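Local coordinates for hypothetical protein PH1570 (Pyrococcus horikoshii, PDB 2HQ4) that is of unknown function but folds as one compact chain in which helices pack on a long antiparallel beta-sheet, at residues A[42-47]-A[64-69]; A[111-116]-A[142-147]; A[133-138]-A[153-158]. All coordinates share one frame; numbering follows the deposited sequence.

Contact 1 of 3, residues A[42-47]-A[64-69]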
# COMPACT_ATOMS: atom_id res chain seq x y z
N VAL A 42 -2.32 -4.92 4.61
CA VAL A 42 -1.30 -3.85 4.60
C VAL A 42 -1.97 -2.49 4.86
O VAL A 42 -1.51 -1.69 5.69
CB VAL A 42 -0.50 -3.81 3.25
CG1 VAL A 42 0.52 -2.65 3.25
CG2 VAL A 42 0.18 -5.15 3.04
N LEU A 43 -3.10 -2.24 4.21
CA LEU A 43 -3.79 -0.97 4.41
C LEU A 43 -4.30 -0.84 5.87
O LEU A 43 -4.18 0.22 6.52
CB LEU A 43 -4.90 -0.82 3.36
CG LEU A 43 -4.47 -0.09 2.05
CD1 LEU A 43 -3.21 -0.65 1.39
CD2 LEU A 43 -5.65 -0.15 1.12
N LEU A 44 -4.82 -1.94 6.41
CA LEU A 44 -5.26 -1.97 7.83
C LEU A 44 -4.13 -1.64 8.77
O LEU A 44 -4.29 -0.85 9.72
CB LEU A 44 -5.81 -3.37 8.21
CG LEU A 44 -7.15 -3.69 7.59
CD1 LEU A 44 -7.56 -5.17 7.90
CD2 LEU A 44 -8.15 -2.72 8.20
N ALA A 45 -2.96 -2.23 8.52
CA ALA A 45 -1.80 -1.95 9.36
C ALA A 45 -1.38 -0.47 9.26
O ALA A 45 -1.00 0.14 10.26
CB ALA A 45 -0.64 -2.88 8.97
N MET A 46 -1.45 0.09 8.06
CA MET A 46 -1.13 1.53 7.88
C MET A 46 -2.09 2.42 8.69
O MET A 46 -1.66 3.43 9.26
CB MET A 46 -1.23 1.91 6.37
CG MET A 46 -0.12 1.25 5.45
SD MET A 46 -0.44 1.43 3.67
CE MET A 46 -0.12 3.21 3.52
N ILE A 47 -3.39 2.08 8.70
CA ILE A 47 -4.42 2.84 9.44
C ILE A 47 -4.16 2.76 10.94
O ILE A 47 -4.16 3.78 11.65
CB ILE A 47 -5.86 2.30 9.09
CG1 ILE A 47 -6.25 2.73 7.68
CG2 ILE A 47 -6.91 2.84 10.08
CD1 ILE A 47 -7.44 1.87 6.98
N GLU A 64 -10.55 -0.74 13.71
CA GLU A 64 -11.71 -1.63 13.91
C GLU A 64 -12.82 -1.40 12.89
O GLU A 64 -13.39 -2.37 12.36
CB GLU A 64 -12.24 -1.50 15.34
CG GLU A 64 -11.19 -1.91 16.38
CD GLU A 64 -10.84 -3.40 16.34
OE1 GLU A 64 -11.74 -4.21 16.01
OE2 GLU A 64 -9.67 -3.77 16.62
N CYS A 65 -13.13 -0.13 12.62
CA CYS A 65 -14.10 0.26 11.61
C CYS A 65 -13.75 -0.28 10.19
O CYS A 65 -14.61 -0.81 9.46
CB CYS A 65 -14.22 1.81 11.61
SG CYS A 65 -15.23 2.55 10.30
N ALA A 66 -12.47 -0.15 9.81
CA ALA A 66 -12.02 -0.55 8.48
C ALA A 66 -12.08 -2.09 8.39
O ALA A 66 -12.45 -2.63 7.34
CB ALA A 66 -10.58 -0.05 8.25
N LYS A 67 -11.74 -2.77 9.49
CA LYS A 67 -11.84 -4.26 9.55
C LYS A 67 -13.28 -4.75 9.36
O LYS A 67 -13.52 -5.73 8.63
CB LYS A 67 -11.27 -4.82 10.86
CG LYS A 67 -9.73 -4.97 10.91
CD LYS A 67 -9.28 -5.76 12.14
CE LYS A 67 -9.72 -5.11 13.43
NZ LYS A 67 -9.26 -5.82 14.67
N GLU A 68 -14.22 -4.05 9.98
CA GLU A 68 -15.64 -4.34 9.83
C GLU A 68 -16.08 -4.10 8.38
O GLU A 68 -16.71 -4.97 7.75
CB GLU A 68 -16.45 -3.49 10.84
CG GLU A 68 -17.75 -4.14 11.37
CD GLU A 68 -18.39 -3.33 12.51
OE1 GLU A 68 -18.14 -2.09 12.59
OE2 GLU A 68 -19.14 -3.94 13.34
N PHE A 69 -15.68 -2.95 7.82
CA PHE A 69 -15.96 -2.63 6.42
C PHE A 69 -15.45 -3.69 5.43
O PHE A 69 -16.19 -4.10 4.52
CB PHE A 69 -15.39 -1.24 6.07
CG PHE A 69 -15.62 -0.84 4.65
CD1 PHE A 69 -16.90 -0.56 4.19
CD2 PHE A 69 -14.55 -0.75 3.75
CE1 PHE A 69 -17.14 -0.18 2.86
CE2 PHE A 69 -14.77 -0.38 2.44
CZ PHE A 69 -16.08 -0.08 1.99

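Contact 2 of 3, residues A[111-116]-A[142-147]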
# COMPACT_ATOMS: atom_id res chain seq x y z
N LEU A 111 -3.53 4.00 -14.08
CA LEU A 111 -2.63 4.99 -14.65
C LEU A 111 -1.33 4.35 -15.14
O LEU A 111 -1.05 3.18 -14.87
CB LEU A 111 -2.32 6.12 -13.66
CG LEU A 111 -1.92 5.87 -12.21
CD1 LEU A 111 -0.69 5.04 -12.13
CD2 LEU A 111 -1.67 7.20 -11.48
N GLU A 112 -0.54 5.15 -15.85
CA GLU A 112 0.76 4.75 -16.35
C GLU A 112 1.76 4.55 -15.21
O GLU A 112 1.91 5.40 -14.34
CB GLU A 112 1.29 5.77 -17.36
CG GLU A 112 2.34 5.17 -18.28
CD GLU A 112 2.90 6.19 -19.27
OE1 GLU A 112 2.10 6.82 -20.00
OE2 GLU A 112 4.15 6.33 -19.33
N ILE A 113 2.39 3.39 -15.21
CA ILE A 113 3.49 3.07 -14.34
C ILE A 113 4.67 2.77 -15.25
O ILE A 113 4.62 1.87 -16.09
CB ILE A 113 3.21 1.80 -13.52
CG1 ILE A 113 1.83 1.87 -12.84
CG2 ILE A 113 4.33 1.53 -12.53
CD1 ILE A 113 1.72 2.88 -11.70
N LYS A 114 5.75 3.52 -15.12
CA LYS A 114 6.93 3.14 -15.86
C LYS A 114 7.98 2.62 -14.90
O LYS A 114 8.57 3.37 -14.13
CB LYS A 114 7.47 4.30 -16.70
CG LYS A 114 6.62 4.60 -17.93
CD LYS A 114 7.38 5.57 -18.84
CE LYS A 114 7.09 5.31 -20.30
NZ LYS A 114 8.32 5.52 -21.13
N ILE A 115 8.17 1.32 -14.95
CA ILE A 115 9.12 0.64 -14.08
C ILE A 115 10.53 1.25 -14.15
O ILE A 115 11.22 1.29 -13.15
CB ILE A 115 9.12 -0.89 -14.37
CG1 ILE A 115 7.78 -1.49 -13.94
CG2 ILE A 115 10.30 -1.63 -13.65
CD1 ILE A 115 7.44 -1.38 -12.42
N GLU A 116 10.93 1.74 -15.32
CA GLU A 116 12.31 2.26 -15.50
C GLU A 116 12.61 3.53 -14.67
O GLU A 116 13.75 3.90 -14.46
CB GLU A 116 12.65 2.42 -16.99
CG GLU A 116 12.17 3.70 -17.62
CD GLU A 116 10.71 3.68 -17.98
OE1 GLU A 116 10.09 2.58 -18.04
OE2 GLU A 116 10.17 4.79 -18.21
N LEU A 142 0.37 -3.92 -6.61
CA LEU A 142 0.82 -2.62 -7.04
C LEU A 142 0.07 -1.57 -6.20
O LEU A 142 -1.20 -1.48 -6.24
CB LEU A 142 0.53 -2.45 -8.53
CG LEU A 142 0.80 -1.03 -9.04
CD1 LEU A 142 2.35 -0.78 -9.23
CD2 LEU A 142 0.07 -0.87 -10.32
N PHE A 143 0.84 -0.80 -5.44
CA PHE A 143 0.30 0.29 -4.63
C PHE A 143 0.51 1.60 -5.37
O PHE A 143 1.56 1.78 -6.02
CB PHE A 143 1.07 0.38 -3.33
CG PHE A 143 0.97 -0.85 -2.47
CD1 PHE A 143 0.01 -0.92 -1.43
CD2 PHE A 143 1.85 -1.92 -2.68
CE1 PHE A 143 -0.08 -2.08 -0.61
CE2 PHE A 143 1.78 -3.08 -1.90
CZ PHE A 143 0.79 -3.15 -0.84
N ILE A 144 -0.47 2.50 -5.34
CA ILE A 144 -0.27 3.84 -5.91
C ILE A 144 -0.62 4.77 -4.77
O ILE A 144 -1.53 4.45 -3.97
CB ILE A 144 -1.06 4.12 -7.24
CG1 ILE A 144 -2.58 4.03 -7.07
CG2 ILE A 144 -0.57 3.13 -8.43
CD1 ILE A 144 -3.37 4.54 -8.36
N PHE A 145 0.10 5.88 -4.65
CA PHE A 145 -0.08 6.74 -3.50
C PHE A 145 0.20 8.22 -3.86
O PHE A 145 0.76 8.50 -4.93
CB PHE A 145 0.79 6.23 -2.31
CG PHE A 145 2.19 5.72 -2.71
CD1 PHE A 145 3.26 6.61 -2.83
CD2 PHE A 145 2.40 4.35 -2.93
CE1 PHE A 145 4.55 6.14 -3.19
CE2 PHE A 145 3.63 3.86 -3.29
CZ PHE A 145 4.74 4.77 -3.43
N ASN A 146 -0.16 9.16 -2.97
CA ASN A 146 -0.21 10.56 -3.40
C ASN A 146 1.12 11.30 -3.22
O ASN A 146 1.30 12.35 -3.83
CB ASN A 146 -1.33 11.33 -2.63
CG ASN A 146 -1.07 11.33 -1.15
OD1 ASN A 146 -0.74 10.28 -0.59
ND2 ASN A 146 -1.16 12.51 -0.50
N LYS A 147 2.05 10.80 -2.40
CA LYS A 147 3.35 11.48 -2.22
C LYS A 147 4.42 10.46 -1.89
O LYS A 147 4.08 9.38 -1.38
CB LYS A 147 3.24 12.60 -1.16
CG LYS A 147 2.88 12.09 0.25
CD LYS A 147 2.68 13.23 1.25
CE LYS A 147 2.38 12.63 2.60
NZ LYS A 147 2.33 13.63 3.71

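Contact 3 of 3, residues A[133-138]-A[153-158]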
# COMPACT_ATOMS: atom_id res chain seq x y z
N TYR A 133 5.45 7.48 -6.83
CA TYR A 133 3.99 7.36 -6.61
C TYR A 133 3.46 5.93 -6.64
O TYR A 133 2.26 5.73 -6.65
CB TYR A 133 3.20 8.19 -7.63
CG TYR A 133 3.35 7.70 -9.05
CD1 TYR A 133 2.33 6.96 -9.67
CD2 TYR A 133 4.52 7.99 -9.80
CE1 TYR A 133 2.45 6.51 -10.98
CE2 TYR A 133 4.67 7.52 -11.13
CZ TYR A 133 3.63 6.80 -11.71
OH TYR A 133 3.74 6.33 -13.00
N PHE A 134 4.36 4.96 -6.66
CA PHE A 134 3.96 3.56 -6.72
C PHE A 134 4.99 2.60 -6.15
O PHE A 134 6.18 2.93 -6.04
CB PHE A 134 3.67 3.14 -8.18
CG PHE A 134 4.89 3.13 -9.05
CD1 PHE A 134 5.66 1.97 -9.21
CD2 PHE A 134 5.28 4.29 -9.71
CE1 PHE A 134 6.79 1.96 -10.04
CE2 PHE A 134 6.44 4.29 -10.54
CZ PHE A 134 7.17 3.14 -10.70
N ILE A 135 4.51 1.41 -5.80
CA ILE A 135 5.34 0.27 -5.46
C ILE A 135 4.79 -1.00 -6.11
O ILE A 135 3.56 -1.26 -6.05
CB ILE A 135 5.40 0.02 -3.94
CG1 ILE A 135 6.18 1.13 -3.23
CG2 ILE A 135 6.02 -1.42 -3.59
CD1 ILE A 135 5.94 1.05 -1.73
N LEU A 136 5.67 -1.75 -6.76
CA LEU A 136 5.28 -3.07 -7.25
C LEU A 136 6.04 -4.04 -6.38
O LEU A 136 7.28 -4.01 -6.36
CB LEU A 136 5.72 -3.26 -8.73
CG LEU A 136 5.52 -4.70 -9.28
CD1 LEU A 136 4.04 -5.08 -9.29
CD2 LEU A 136 6.09 -4.84 -10.70
N ASP A 137 5.34 -4.90 -5.65
CA ASP A 137 6.02 -5.88 -4.80
C ASP A 137 6.01 -7.28 -5.43
O ASP A 137 5.25 -7.53 -6.35
CB ASP A 137 5.49 -5.85 -3.34
CG ASP A 137 4.13 -6.53 -3.16
OD1 ASP A 137 3.77 -7.46 -3.93
OD2 ASP A 137 3.43 -6.16 -2.20
N PRO A 138 6.92 -8.15 -4.98
CA PRO A 138 6.96 -9.48 -5.54
C PRO A 138 5.85 -10.42 -5.11
O PRO A 138 5.88 -11.58 -5.51
CB PRO A 138 8.35 -9.99 -5.11
CG PRO A 138 8.63 -9.29 -3.87
CD PRO A 138 7.99 -7.93 -3.99
N LYS A 153 5.65 3.73 4.63
CA LYS A 153 4.48 3.26 5.37
C LYS A 153 4.01 1.90 4.84
O LYS A 153 3.51 1.06 5.61
CB LYS A 153 3.36 4.27 5.24
CG LYS A 153 3.70 5.66 5.88
CD LYS A 153 2.48 6.59 5.74
CE LYS A 153 2.71 8.02 6.32
NZ LYS A 153 3.72 8.11 7.42
N ILE A 154 4.12 1.72 3.52
CA ILE A 154 3.80 0.45 2.83
C ILE A 154 4.88 -0.58 3.02
O ILE A 154 4.58 -1.73 3.38
CB ILE A 154 3.50 0.68 1.31
CG1 ILE A 154 2.25 1.53 1.12
CG2 ILE A 154 3.30 -0.66 0.52
CD1 ILE A 154 2.20 2.22 -0.26
N LEU A 155 6.13 -0.17 2.82
CA LEU A 155 7.27 -1.08 2.81
C LEU A 155 7.39 -1.82 4.14
O LEU A 155 7.86 -2.96 4.17
CB LEU A 155 8.56 -0.32 2.51
CG LEU A 155 8.80 0.20 1.08
CD1 LEU A 155 10.08 1.08 1.02
CD2 LEU A 155 8.86 -0.99 0.12
N LYS A 156 6.91 -1.17 5.20
CA LYS A 156 6.98 -1.73 6.57
C LYS A 156 6.13 -3.02 6.72
O LYS A 156 6.44 -3.89 7.56
CB LYS A 156 6.52 -0.67 7.56
CG LYS A 156 6.38 -1.13 8.99
CD LYS A 156 6.03 0.03 9.93
CE LYS A 156 6.86 1.27 9.62
NZ LYS A 156 6.54 2.35 10.59
N TYR A 157 5.10 -3.15 5.90
CA TYR A 157 4.07 -4.18 6.11
C TYR A 157 3.89 -5.15 4.96
O TYR A 157 3.09 -6.10 5.07
CB TYR A 157 2.73 -3.54 6.43
CG TYR A 157 2.76 -2.75 7.71
CD1 TYR A 157 3.04 -3.38 8.92
CD2 TYR A 157 2.49 -1.39 7.70
CE1 TYR A 157 3.07 -2.64 10.11
CE2 TYR A 157 2.52 -0.65 8.88
CZ TYR A 157 2.81 -1.28 10.06
OH TYR A 157 2.82 -0.54 11.22
N ILE A 158 4.63 -4.95 3.87
CA ILE A 158 4.34 -5.78 2.68
C ILE A 158 4.84 -7.19 2.79
O ILE A 158 4.53 -8.02 1.91
CB ILE A 158 4.88 -5.20 1.34
CG1 ILE A 158 6.40 -4.97 1.41
CG2 ILE A 158 4.04 -4.02 0.88
CD1 ILE A 158 6.99 -4.54 0.04

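Contact 1 of 3, residues A[42-47]-A[64-69]
Leu44 reaches over Ala66 and the first part of the Lys67 side chain. Its two methyl groups divide the work. CD2 of Leu44 lies 3.6 Å from the CB of Ala66. CD1 of Leu44 rests 3.7 Å from CG of Lys67, and the two side chains cross there at about a right angle. Leu44 holds its CG beside its own backbone N (chi1 -71°), which sends both methyls across to the other helix. Ile47, one turn further on, brings CD1 to within 3.9 Å of CB of Ala66. The small Ala66 methyl thus meets two branched side chains at once. Leu44 also touches Phe63, Trp70 and Ile72, and Val18 of strand 16-19 touches both Ile47 and Ala66.

Lys67 is apolar near its base and polar at its end. The chain bends at chi3 (-59°) and turns NZ away from helix 40-55. NZ of Lys67 forms a salt bridge of 2.9 Å to OE2 of Glu64, approached from above the carboxylate plane. It also bonds to the backbone oxygen of Leu74, so two partners hold the ammonium group. With an alanine in place of Lys67, the Glu64 carboxylate and the Leu74 oxygen would probably lose this donor, and a gap would open beside CD1 of Leu44.

Cys65 lies on a different part of the helix surface and is joined by a disulfide to Cys12, which ties helix 61-70 to strand 10-13. The CA atoms of Leu44 and Ala66 come to 6.9 Å, a close approach that the small Ala66 side chain permits. The segment axes approach to 9.9 Å and run at 160°. Two consecutive helices, nearly antiparallel and joined by a short connection, form an alpha-alpha hairpin, here with strand 16-19 against it.

Contact 2 of 3, residues A[111-116]-A[142-147]
Ile113 puts two of its carbons against strand 141-145. CG1 of Ile113 meets CD2 of Leu142 tip to tip at 4.1 Å. CD1 of Ile113 lies 4.0 Å from CG2 of Ile144. These three residues are buried and make the close part of the contact. With CG1 of Ile144 between the backbone N and carbonyl carbon (chi1 62°), CG2 is set anti to the carbonyl carbon and faces the loop.

Segment 111-116 is part of the connection between helix 94-107 and strand 119-123, and it lies over one face of the antiparallel sheet. Leu142 touches Ile104 of that helix on the same face. Phe143 and Phe145 alternate with these residues along the strand and meet helix 150-155 on the opposite face. The side-chain amide of Gln101 grips the loop backbone: NE2 bonds to O of Ile113 and OE1 to N of Ile115.

The contact is looser at Leu111, which is partly exposed. Only CD1 of Leu111 comes near, 4.2 Å from the same CG2 of Ile144. Leu111 also packs on Tyr133. Glu112, Lys114 and Glu116 are the exposed residues of the loop, and Lys114 NZ forms a salt bridge with OE2 of Glu116 at 3.5 Å.

Contact 3 of 3, residues A[133-138]-A[153-158]
Ile154 is the first residue of 153-158 to meet the strand, and it does so tip to tip with Ile135. CD1 of Ile135 lies 3.9 Å from CG2 of Ile154 and is equally near its CB. Ile135 keeps CG1 beside its backbone N (chi1 -70°), and an extended chi2 (167°) carries CD1 out to Ile154. Ile154 also touches Phe143 and Phe145 of the next strand, and Met46 of helix 40-55.

Leu155 takes the same methyl from another side. CD2 of Leu155 is 4.0 Å from CD1 of Ile135, so this one methyl packs against two neighbouring helix residues. Leu128 of strand 126-130 touches both Leu155 and Ile135.

The sheet side of the contact belongs to a beta-hairpin. Strands 134-136 and 141-145 run antiparallel and are consecutive in the chain, and helix 150-155 follows them and packs back on one face of the sheet.

Lys156 and Tyr157 do not touch 133-138; both reach Glu49 of helix 40-55 instead. Lys156 NZ makes a salt bridge to OE2, and Tyr157 OH bonds to OE1. N of Tyr157 bonds to O of Ile154 at 2.9 Å.

Ile158 then returns to the hairpin and meets Asp137. The two side chains slide past each other in opposite directions. CD1 of Ile158 is 3.9 Å from CB of Asp137, and CG2 of Ile158 is 3.8 Å from OD2 of Asp137. CG2 is a methyl, so this last approach is van der Waals only. The buried carboxylate finds its polar partners elsewhere. OD1 accepts a hydrogen bond from the backbone N of Arg139, as in an Asx turn, and OD2 forms a salt bridge with NE of Arg141.

Overall arrangement
Contacts 2 and 3 share the central sheet, with centres about 11 Å apart. Strands 134-136 and 141-145 are neighbours in it, and N of Phe143 lies 2.8 Å from O of Ile135. Contact 2 covers one face and contact 3 the other. Tyr133 OH probably bonds to O of Glu112, joining their segments again. Contact 1 lies further off, about 22 Å from contact 2 and 16 Å from contact 3, centre to centre. Helix 40-55 bridges the distance: Met46 SD is 3.7 Å from CG1 of Ile154, and Leu43 CD1 is 4.0 Å from CE1 of Phe143. The function of the protein is unknown, so none of the three contacts can be tied to an active site.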